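Long-range contact in transcription elongation factor SPT6 (Candida glabrata, PDB 3PJP), which probably acts as a histone chaperone during transcription elongation and, through its tandem SH2 domain, binds the phosphorylated C-terminal repeat domain of RNA polymerase II: residues A[55-67]-A[75-89]. Residues are numbered along the deposited sequence; the frame is centred on the assembly and turned at random.
Sequences LFQHVDIQELEKE and VLVVEGQRYHDLDQI. With ACT (acetate ion), chain D.
With CG1 anti to the carbonyl carbon (chi1 -58°) and CG2 anti to the backbone N, Ile61 points its two branches at different partners, and three of its atoms touch strand 75-78 and the helix that follows strand 81-83: CG1 meets Val78 CG2, CG2 lies 3.9 Å from Leu76 CB and 4.2 Å from Ile89 CD1, and CD1 meets Leu86 CD2, the two side chains crossing at about a right angle. Leu64, with a similar first torsion (-47°), carries CD1 to 3.8 Å from Val77 CG2 and over one face of the Arg82 guanidinium. At the edge of that group an acetate, probably from the crystallisation liquor, takes a bond from NE and another from NH2, which should limit its rotation in this crystal.

The backbones illustrate antiparallel pairing. Gln62 and Val77 exchange two N-H...O bonds, Val77 N to Gln62 O measuring 2.7 Å; Leu64 and Val75 form the next hydrogen-bonded pair, in which Leu64 N to Val75 O is sound and Val75 N to Leu64 O weak. Between them Glu63 and Leu76 are non-hydrogen-bonded, and Glu63 CG runs alongside Leu76 CD2, while its carboxylate reaches Lys66, Arg6 and Gly73. Beyond Val78 the strands part: a water accepts from Glu79 N and donates to Asp60 O (2.6 Å), bridging the gap, and Val59 CG1 packs unusually tightly on Val78 CG1, at 3.4 Å.

Within the first SH2 domain, strand 55-64 pairs on its other edge with strand 44-52, while a type I' turn, Val78 to Gln81, leads into the outermost strand 81-83. Helix 86-105 packs against the sheet, its Tyr93 touching both Val59 and Val78.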
ATOM      1  N   LEU A  55       8.673   8.536  -2.675  1.00 19.81           N
ATOM      2  CA  LEU A  55       7.982   7.248  -2.716  1.00 19.89           C
ATOM      3  C   LEU A  55       6.570   7.419  -3.274  1.00 19.64           C
ATOM      4  O   LEU A  55       5.710   8.040  -2.643  1.00 21.36           O
ATOM      5  CB  LEU A  55       7.946   6.607  -1.322  1.00 18.94           C
ATOM      6  CG  LEU A  55       7.399   5.181  -1.209  1.00 21.81           C
ATOM      7  CD1 LEU A  55       8.274   4.183  -1.964  1.00 27.59           C
ATOM      8  CD2 LEU A  55       7.258   4.764   0.246  1.00 20.34           C
ATOM      9  N   PHE A  56       6.343   6.895  -4.475  1.00 18.79           N
ATOM     10  CA  PHE A  56       5.075   7.106  -5.159  1.00 19.48           C
ATOM     11  C   PHE A  56       4.491   5.813  -5.665  1.00 21.72           C
ATOM     12  O   PHE A  56       5.219   4.909  -6.095  1.00 22.51           O
ATOM     13  CB  PHE A  56       5.250   8.021  -6.369  1.00 17.55           C
ATOM     14  CG  PHE A  56       6.095   9.215  -6.100  1.00 21.00           C
ATOM     15  CD1 PHE A  56       5.523  10.392  -5.640  1.00 22.49           C
ATOM     16  CD2 PHE A  56       7.465   9.165  -6.300  1.00 20.63           C
ATOM     17  CE1 PHE A  56       6.319  11.513  -5.397  1.00 25.26           C
ATOM     18  CE2 PHE A  56       8.250  10.274  -6.059  1.00 30.61           C
ATOM     19  CZ  PHE A  56       7.679  11.441  -5.598  1.00 25.96           C
ATOM     20  N   GLN A  57       3.167   5.752  -5.654  1.00 18.00           N
ATOM     21  CA  GLN A  57       2.476   4.616  -6.222  1.00 16.93           C
ATOM     22  C   GLN A  57       1.657   5.018  -7.431  1.00 15.95           C
ATOM     23  O   GLN A  57       0.999   6.064  -7.436  1.00 19.15           O
ATOM     24  CB  GLN A  57       1.593   3.944  -5.172  1.00 20.22           C
ATOM     25  CG  GLN A  57       0.775   2.795  -5.714  1.00 22.44           C
ATOM     26  CD  GLN A  57       0.033   2.065  -4.625  1.00 19.73           C
ATOM     27  OE1 GLN A  57      -1.025   2.506  -4.170  1.00 18.59           O
ATOM     28  NE2 GLN A  57       0.598   0.950  -4.174  1.00 23.37           N
ATOM     29  N   HIS A  58       1.703   4.179  -8.457  1.00 17.03           N
ATOM     30  CA  HIS A  58       0.888   4.361  -9.643  1.00 17.23           C
ATOM     31  C   HIS A  58      -0.215   3.307  -9.665  1.00 19.49           C
ATOM     32  O   HIS A  58       0.054   2.105  -9.544  1.00 20.99           O
ATOM     33  CB  HIS A  58       1.765   4.275 -10.887  1.00 21.89           C
ATOM     34  CG  HIS A  58       2.912   5.240 -10.882  1.00 20.34           C
ATOM     35  ND1 HIS A  58       2.814   6.513 -11.403  1.00 22.40           N
ATOM     36  CD2 HIS A  58       4.179   5.119 -10.419  1.00 19.89           C
ATOM     37  CE1 HIS A  58       3.974   7.133 -11.267  1.00 21.69           C
ATOM     38  NE2 HIS A  58       4.820   6.310 -10.673  1.00 22.75           N
ATOM     39  N   VAL A  59      -1.450   3.780  -9.795  1.00 19.08           N
ATOM     40  CA  VAL A  59      -2.645   2.950  -9.706  1.00 23.46           C
ATOM     41  C   VAL A  59      -3.350   2.965 -11.049  1.00 24.54           C
ATOM     42  O   VAL A  59      -3.661   4.038 -11.586  1.00 26.07           O
ATOM     43  CB  VAL A  59      -3.571   3.500  -8.625  1.00 24.06           C
ATOM     44  CG1 VAL A  59      -4.817   2.612  -8.460  1.00 33.80           C
ATOM     45  CG2 VAL A  59      -2.817   3.626  -7.311  1.00 32.20           C
ATOM     46  N   ASP A  60      -3.585   1.784 -11.614  1.00 19.31           N
ATOM     47  CA  ASP A  60      -4.246   1.727 -12.907  1.00 22.44           C
ATOM     48  C   ASP A  60      -5.753   1.735 -12.771  1.00 17.45           C
ATOM     49  O   ASP A  60      -6.312   1.105 -11.882  1.00 21.78           O
ATOM     50  CB  ASP A  60      -3.819   0.509 -13.718  1.00 27.05           C
ATOM     51  CG  ASP A  60      -4.501   0.460 -15.074  1.00 23.96           C
ATOM     52  OD1 ASP A  60      -4.065   1.184 -15.992  1.00 36.74           O
ATOM     53  OD2 ASP A  60      -5.472  -0.305 -15.219  1.00 43.41           O
ATOM     54  N   ILE A  61      -6.394   2.478 -13.668  1.00 17.81           N
ATOM     55  CA  ILE A  61      -7.847   2.505 -13.772  1.00 17.97           C
ATOM     56  C   ILE A  61      -8.269   1.946 -15.132  1.00 17.82           C
ATOM     57  O   ILE A  61      -7.906   2.487 -16.181  1.00 20.88           O
ATOM     58  CB  ILE A  61      -8.389   3.942 -13.602  1.00 18.17           C
ATOM     59  CG1 ILE A  61      -7.965   4.520 -12.253  1.00 17.88           C
ATOM     60  CG2 ILE A  61      -9.906   3.947 -13.675  1.00 19.73           C
ATOM     61  CD1 ILE A  61      -8.137   6.028 -12.172  1.00 23.10           C
ATOM     62  N   GLN A  62      -9.027   0.857 -15.117  1.00 16.92           N
ATOM     63  CA  GLN A  62      -9.549   0.276 -16.350  1.00 18.92           C
ATOM     64  C   GLN A  62     -10.960   0.799 -16.626  1.00 18.44           C
ATOM     65  O   GLN A  62     -11.835   0.787 -15.746  1.00 20.41           O
ATOM     66  CB  GLN A  62      -9.569  -1.250 -16.258  1.00 21.15           C
ATOM     67  CG  GLN A  62     -10.344  -1.953 -17.373  1.00 29.51           C
ATOM     68  CD  GLN A  62      -9.520  -2.197 -18.623  1.00 31.42           C
ATOM     69  OE1 GLN A  62      -8.530  -2.936 -18.596  1.00 30.37           O
ATOM     70  NE2 GLN A  62      -9.921  -1.575 -19.731  1.00 24.76           N
ATOM     71  N   GLU A  63     -11.200   1.259 -17.849  1.00 17.99           N
ATOM     72  CA  GLU A  63     -12.546   1.711 -18.204  1.00 19.92           C
ATOM     73  C   GLU A  63     -13.370   0.599 -18.822  1.00 20.76           C
ATOM     74  O   GLU A  63     -12.856  -0.224 -19.572  1.00 22.52           O
ATOM     75  CB  GLU A  63     -12.476   2.845 -19.213  1.00 18.76           C
ATOM     76  CG  GLU A  63     -11.782   4.075 -18.739  1.00 21.48           C
ATOM     77  CD  GLU A  63     -11.758   5.116 -19.832  1.00 24.13           C
ATOM     78  OE1 GLU A  63     -10.894   5.002 -20.717  1.00 27.79           O
ATOM     79  OE2 GLU A  63     -12.620   6.018 -19.821  1.00 24.03           O
ATOM     80  N   LEU A  64     -14.660   0.592 -18.506  1.00 16.94           N
ATOM     81  CA  LEU A  64     -15.624  -0.245 -19.199  1.00 24.31           C
ATOM     82  C   LEU A  64     -16.786   0.622 -19.652  1.00 17.28           C
ATOM     83  O   LEU A  64     -17.000   1.719 -19.130  1.00 18.57           O
ATOM     84  CB  LEU A  64     -16.170  -1.333 -18.277  1.00 24.22           C
ATOM     85  CG  LEU A  64     -15.192  -2.140 -17.425  1.00 21.07           C
ATOM     86  CD1 LEU A  64     -15.977  -3.082 -16.541  1.00 22.20           C
ATOM     87  CD2 LEU A  64     -14.189  -2.896 -18.290  1.00 22.62           C
ATOM     88  N   GLU A  65     -17.555   0.108 -20.606  1.00 19.39           N
ATOM     89  CA  GLU A  65     -18.756   0.788 -21.079  1.00 17.16           C
ATOM     90  C   GLU A  65     -18.481   2.218 -21.550  1.00 18.95           C
ATOM     91  O   GLU A  65     -19.172   3.165 -21.166  1.00 19.00           O
ATOM     92  CB  GLU A  65     -19.848   0.756 -20.004  1.00 17.13           C
ATOM     93  CG  GLU A  65     -20.112  -0.662 -19.486  1.00 20.38           C
ATOM     94  CD  GLU A  65     -21.298  -0.736 -18.538  1.00 27.48           C
ATOM     95  OE1 GLU A  65     -21.846   0.315 -18.168  1.00 22.49           O
ATOM     96  OE2 GLU A  65     -21.685  -1.860 -18.162  1.00 37.45           O
ATOM     97  N   LYS A  66     -17.440   2.360 -22.364  1.00 20.99           N
ATOM     98  CA  LYS A  66     -17.187   3.599 -23.084  1.00 20.37           C
ATOM     99  C   LYS A  66     -18.084   3.627 -24.321  1.00 21.33           C
ATOM    100  O   LYS A  66     -18.244   2.610 -24.992  1.00 23.55           O
ATOM    101  CB  LYS A  66     -15.720   3.652 -23.510  1.00 22.58           C
ATOM    102  CG  LYS A  66     -14.718   3.554 -22.363  1.00 20.98           C
ATOM    103  CD  LYS A  66     -13.333   3.085 -22.845  1.00 23.45           C
ATOM    104  CE  LYS A  66     -12.712   4.023 -23.876  1.00 29.24           C
ATOM    105  NZ  LYS A  66     -12.274   5.302 -23.265  1.00 25.38           N
ATOM    106  N   GLU A  67     -18.674   4.780 -24.619  1.00 20.69           N
ATOM    107  CA  GLU A  67     -19.526   4.909 -25.807  1.00 24.15           C
ATOM    108  C   GLU A  67     -18.713   4.802 -27.093  1.00 24.28           C
ATOM    109  O   GLU A  67     -19.195   4.307 -28.108  1.00 23.35           O
ATOM    110  CB  GLU A  67     -20.307   6.225 -25.800  1.00 21.51           C
ATOM    111  CG  GLU A  67     -21.218   6.386 -27.030  1.00 23.92           C
ATOM    112  CD  GLU A  67     -22.140   7.589 -26.949  1.00 42.39           C
ATOM    113  OE1 GLU A  67     -21.974   8.412 -26.022  1.00 49.21           O
ATOM    114  OE2 GLU A  67     -23.031   7.709 -27.820  1.00 43.82           O
ATOM    115  N   VAL A  75     -18.186   2.869 -16.236  1.00 19.62           N
ATOM    116  CA  VAL A  75     -17.745   2.055 -15.103  1.00 16.54           C
ATOM    117  C   VAL A  75     -16.226   2.085 -15.102  1.00 16.91           C
ATOM    118  O   VAL A  75     -15.614   1.889 -16.144  1.00 20.60           O
ATOM    119  CB  VAL A  75     -18.233   0.588 -15.232  1.00 17.32           C
ATOM    120  CG1 VAL A  75     -17.687  -0.293 -14.103  1.00 16.77           C
ATOM    121  CG2 VAL A  75     -19.758   0.527 -15.212  1.00 19.18           C
ATOM    122  N   LEU A  76     -15.632   2.356 -13.941  1.00 15.12           N
ATOM    123  CA  LEU A  76     -14.181   2.389 -13.799  1.00 16.31           C
ATOM    124  C   LEU A  76     -13.738   1.353 -12.793  1.00 16.45           C
ATOM    125  O   LEU A  76     -14.296   1.270 -11.708  1.00 18.17           O
ATOM    126  CB  LEU A  76     -13.736   3.767 -13.319  1.00 18.73           C
ATOM    127  CG  LEU A  76     -14.209   4.981 -14.127  1.00 18.01           C
ATOM    128  CD1 LEU A  76     -13.766   6.250 -13.422  1.00 20.13           C
ATOM    129  CD2 LEU A  76     -13.716   4.948 -15.573  1.00 19.89           C
ATOM    130  N   VAL A  77     -12.714   0.590 -13.151  1.00 13.60           N
ATOM    131  CA  VAL A  77     -12.274  -0.524 -12.304  1.00 12.82           C
ATOM    132  C   VAL A  77     -10.891  -0.256 -11.724  1.00 16.48           C
ATOM    133  O   VAL A  77      -9.954   0.070 -12.456  1.00 18.95           O
ATOM    134  CB  VAL A  77     -12.242  -1.839 -13.090  1.00 19.67           C
ATOM    135  CG1 VAL A  77     -11.908  -3.008 -12.152  1.00 16.68           C
ATOM    136  CG2 VAL A  77     -13.583  -2.079 -13.752  1.00 21.42           C
ATOM    137  N   VAL A  78     -10.775  -0.355 -10.402  1.00 13.46           N
ATOM    138  CA  VAL A  78      -9.480  -0.250  -9.745  1.00 13.45           C
ATOM    139  C   VAL A  78      -9.286  -1.468  -8.854  1.00 14.61           C
ATOM    140  O   VAL A  78     -10.103  -1.733  -7.977  1.00 15.97           O
ATOM    141  CB  VAL A  78      -9.357   1.000  -8.868  1.00 18.28           C
ATOM    142  CG1 VAL A  78      -7.920   1.129  -8.354  1.00 18.33           C
ATOM    143  CG2 VAL A  78      -9.727   2.239  -9.660  1.00 19.67           C
ATOM    144  N   GLU A  79      -8.201  -2.193  -9.104  1.00 15.10           N
ATOM    145  CA  GLU A  79      -7.878  -3.401  -8.344  1.00 20.67           C
ATOM    146  C   GLU A  79      -9.088  -4.286  -8.091  1.00 22.14           C
ATOM    147  O   GLU A  79      -9.366  -4.684  -6.951  1.00 23.79           O
ATOM    148  CB  GLU A  79      -7.184  -3.023  -7.035  1.00 26.84           C
ATOM    149  CG  GLU A  79      -5.937  -2.189  -7.264  1.00 37.86           C
ATOM    150  CD  GLU A  79      -5.038  -2.122  -6.051  1.00 50.20           C
ATOM    151  OE1 GLU A  79      -5.201  -2.957  -5.136  1.00 55.04           O
ATOM    152  OE2 GLU A  79      -4.163  -1.233  -6.020  1.00 54.74           O
ATOM    153  N   GLY A  80      -9.824  -4.581  -9.159  1.00 20.64           N
ATOM    154  CA  GLY A  80     -10.898  -5.554  -9.084  1.00 19.79           C
ATOM    155  C   GLY A  80     -12.224  -4.989  -8.617  1.00 25.55           C
ATOM    156  O   GLY A  80     -13.243  -5.675  -8.652  1.00 30.37           O
ATOM    157  N   GLN A  81     -12.221  -3.733  -8.190  1.00 17.67           N
ATOM    158  CA  GLN A  81     -13.437  -3.106  -7.703  1.00 14.68           C
ATOM    159  C   GLN A  81     -14.038  -2.127  -8.711  1.00 14.95           C
ATOM    160  O   GLN A  81     -13.333  -1.268  -9.259  1.00 15.34           O
ATOM    161  CB  GLN A  81     -13.180  -2.381  -6.383  1.00 18.93           C
ATOM    162  CG  GLN A  81     -14.414  -1.684  -5.859  1.00 19.15           C
ATOM    163  CD  GLN A  81     -15.521  -2.671  -5.573  1.00 24.84           C
ATOM    164  OE1 GLN A  81     -15.308  -3.658  -4.872  1.00 24.61           O
ATOM    165  NE2 GLN A  81     -16.706  -2.425  -6.130  1.00 25.27           N
ATOM    166  N   ARG A  82     -15.353  -2.221  -8.927  1.00 15.23           N
ATOM    167  CA  ARG A  82     -16.025  -1.267  -9.809  1.00 18.53           C
ATOM    168  C   ARG A  82     -16.510   0.000  -9.117  1.00 16.78           C
ATOM    169  O   ARG A  82     -17.018  -0.029  -7.990  1.00 18.37           O
ATOM    170  CB  ARG A  82     -17.189  -1.926 -10.554  1.00 17.93           C
ATOM    171  CG  ARG A  82     -16.709  -2.918 -11.579  1.00 24.75           C
ATOM    172  CD  ARG A  82     -17.646  -4.095 -11.682  1.00 31.24           C
ATOM    173  NE  ARG A  82     -18.606  -3.918 -12.756  1.00 39.74           N
ATOM    174  CZ  ARG A  82     -18.509  -4.500 -13.946  1.00 43.98           C
ATOM    175  NH1 ARG A  82     -17.489  -5.310 -14.216  1.00 37.00           N
ATOM    176  NH2 ARG A  82     -19.439  -4.275 -14.864  1.00 42.87           N
ATOM    177  N   TYR A  83     -16.360   1.114  -9.831  1.00 15.36           N
ATOM    178  CA  TYR A  83     -16.811   2.420  -9.372  1.00 18.12           C
ATOM    179  C   TYR A  83     -17.525   3.139 -10.516  1.00 19.49           C
ATOM    180  O   TYR A  83     -17.323   2.803 -11.681  1.00 18.26           O
ATOM    181  CB  TYR A  83     -15.629   3.277  -8.926  1.00 17.88           C
ATOM    182  CG  TYR A  83     -14.777   2.641  -7.851  1.00 13.57           C
ATOM    183  CD1 TYR A  83     -15.021   2.885  -6.509  1.00 15.23           C
ATOM    184  CD2 TYR A  83     -13.721   1.809  -8.183  1.00 16.20           C
ATOM    185  CE1 TYR A  83     -14.247   2.307  -5.517  1.00 18.77           C
ATOM    186  CE2 TYR A  83     -12.937   1.231  -7.202  1.00 21.11           C
ATOM    187  CZ  TYR A  83     -13.202   1.487  -5.874  1.00 19.87           C
ATOM    188  OH  TYR A  83     -12.423   0.907  -4.901  1.00 20.35           O
ATOM    189  N   HIS A  84     -18.345   4.132 -10.179  1.00 18.79           N
ATOM    190  CA  HIS A  84     -19.085   4.892 -11.182  1.00 18.92           C
ATOM    191  C   HIS A  84     -18.273   5.987 -11.853  1.00 21.97           C
ATOM    192  O   HIS A  84     -18.490   6.304 -13.028  1.00 19.68           O
ATOM    193  CB  HIS A  84     -20.315   5.546 -10.550  1.00 12.60           C
ATOM    194  CG  HIS A  84     -21.280   4.572  -9.964  1.00 14.85           C
ATOM    195  ND1 HIS A  84     -21.969   3.657 -10.728  1.00 19.44           N
ATOM    196  CD2 HIS A  84     -21.674   4.372  -8.684  1.00 17.26           C
ATOM    197  CE1 HIS A  84     -22.744   2.928  -9.942  1.00 19.46           C
ATOM    198  NE2 HIS A  84     -22.587   3.347  -8.698  1.00 19.54           N
ATOM    199  N   ASP A  85     -17.373   6.605 -11.099  1.00 15.51           N
ATOM    200  CA  ASP A  85     -16.696   7.796 -11.606  1.00 16.70           C
ATOM    201  C   ASP A  85     -15.449   8.115 -10.792  1.00 20.17           C
ATOM    202  O   ASP A  85     -15.171   7.465  -9.775  1.00 18.25           O
ATOM    203  CB  ASP A  85     -17.664   8.988 -11.613  1.00 19.77           C
ATOM    204  CG  ASP A  85     -18.309   9.215 -10.260  1.00 28.73           C
ATOM    205  OD1 ASP A  85     -17.568   9.540  -9.313  1.00 21.35           O
ATOM    206  OD2 ASP A  85     -19.550   9.068 -10.141  1.00 30.03           O
ATOM    207  N   LEU A  86     -14.692   9.108 -11.248  1.00 18.56           N
ATOM    208  CA  LEU A  86     -13.411   9.418 -10.624  1.00 16.30           C
ATOM    209  C   LEU A  86     -13.587   9.956  -9.212  1.00 15.80           C
ATOM    210  O   LEU A  86     -12.783   9.666  -8.335  1.00 18.61           O
ATOM    211  CB  LEU A  86     -12.638  10.436 -11.476  1.00 17.35           C
ATOM    212  CG  LEU A  86     -12.129   9.904 -12.817  1.00 17.02           C
ATOM    213  CD1 LEU A  86     -11.679  11.061 -13.702  1.00 16.03           C
ATOM    214  CD2 LEU A  86     -10.996   8.932 -12.638  1.00 18.34           C
ATOM    215  N   ASP A  87     -14.622  10.754  -8.978  1.00 18.95           N
ATOM    216  CA  ASP A  87     -14.806  11.285  -7.633  1.00 20.50           C
ATOM    217  C   ASP A  87     -15.088  10.176  -6.621  1.00 18.78           C
ATOM    218  O   ASP A  87     -14.667  10.255  -5.467  1.00 19.01           O
ATOM    219  CB  ASP A  87     -15.921  12.329  -7.605  1.00 18.79           C
ATOM    220  CG  ASP A  87     -15.479  13.650  -8.200  1.00 29.23           C
ATOM    221  OD1 ASP A  87     -14.324  14.055  -7.952  1.00 28.54           O
ATOM    222  OD2 ASP A  87     -16.281  14.276  -8.916  1.00 36.95           O
ATOM    223  N   GLN A  88     -15.810   9.154  -7.056  1.00 15.71           N
ATOM    224  CA  GLN A  88     -16.110   8.022  -6.175  1.00 16.69           C
ATOM    225  C   GLN A  88     -14.827   7.254  -5.850  1.00 18.53           C
ATOM    226  O   GLN A  88     -14.644   6.790  -4.714  1.00 19.76           O
ATOM    227  CB  GLN A  88     -17.156   7.080  -6.782  1.00 15.93           C
ATOM    228  CG  GLN A  88     -17.596   5.979  -5.815  1.00 15.28           C
ATOM    229  CD  GLN A  88     -18.474   4.947  -6.473  1.00 25.72           C
ATOM    230  OE1 GLN A  88     -18.689   4.981  -7.682  1.00 26.82           O
ATOM    231  NE2 GLN A  88     -18.995   4.023  -5.679  1.00 32.56           N
ATOM    232  N   ILE A  89     -13.955   7.110  -6.846  1.00 16.49           N
ATOM    233  CA  ILE A  89     -12.642   6.479  -6.638  1.00 18.94           C
ATOM    234  C   ILE A  89     -11.844   7.267  -5.614  1.00 18.05           C
ATOM    235  O   ILE A  89     -11.247   6.697  -4.720  1.00 18.46           O
ATOM    236  CB  ILE A  89     -11.839   6.340  -7.949  1.00 15.59           C
ATOM    237  CG1 ILE A  89     -12.491   5.302  -8.861  1.00 17.65           C
ATOM    238  CG2 ILE A  89     -10.367   5.949  -7.677  1.00 15.00           C
ATOM    239  CD1 ILE A  89     -11.909   5.249 -10.246  1.00 21.90           C
TER
HETATM  240  C   ACT D1446     -21.489  -2.036 -12.935  1.00 41.44           C
HETATM  241  O   ACT D1446     -20.456  -2.157 -12.247  1.00 50.65           O
HETATM  242  OXT ACT D1446     -21.361  -2.365 -14.132  1.00 46.58           O
HETATM  243  CH3 ACT D1446     -22.791  -1.543 -12.370  1.00 35.41           C
HETATM  244  O   HOH W   1      -6.029  -1.265 -10.757  1.00 19.47           O
HETATM  245  O   HOH W   2      -3.706  -0.660  -9.341  1.00 36.03           O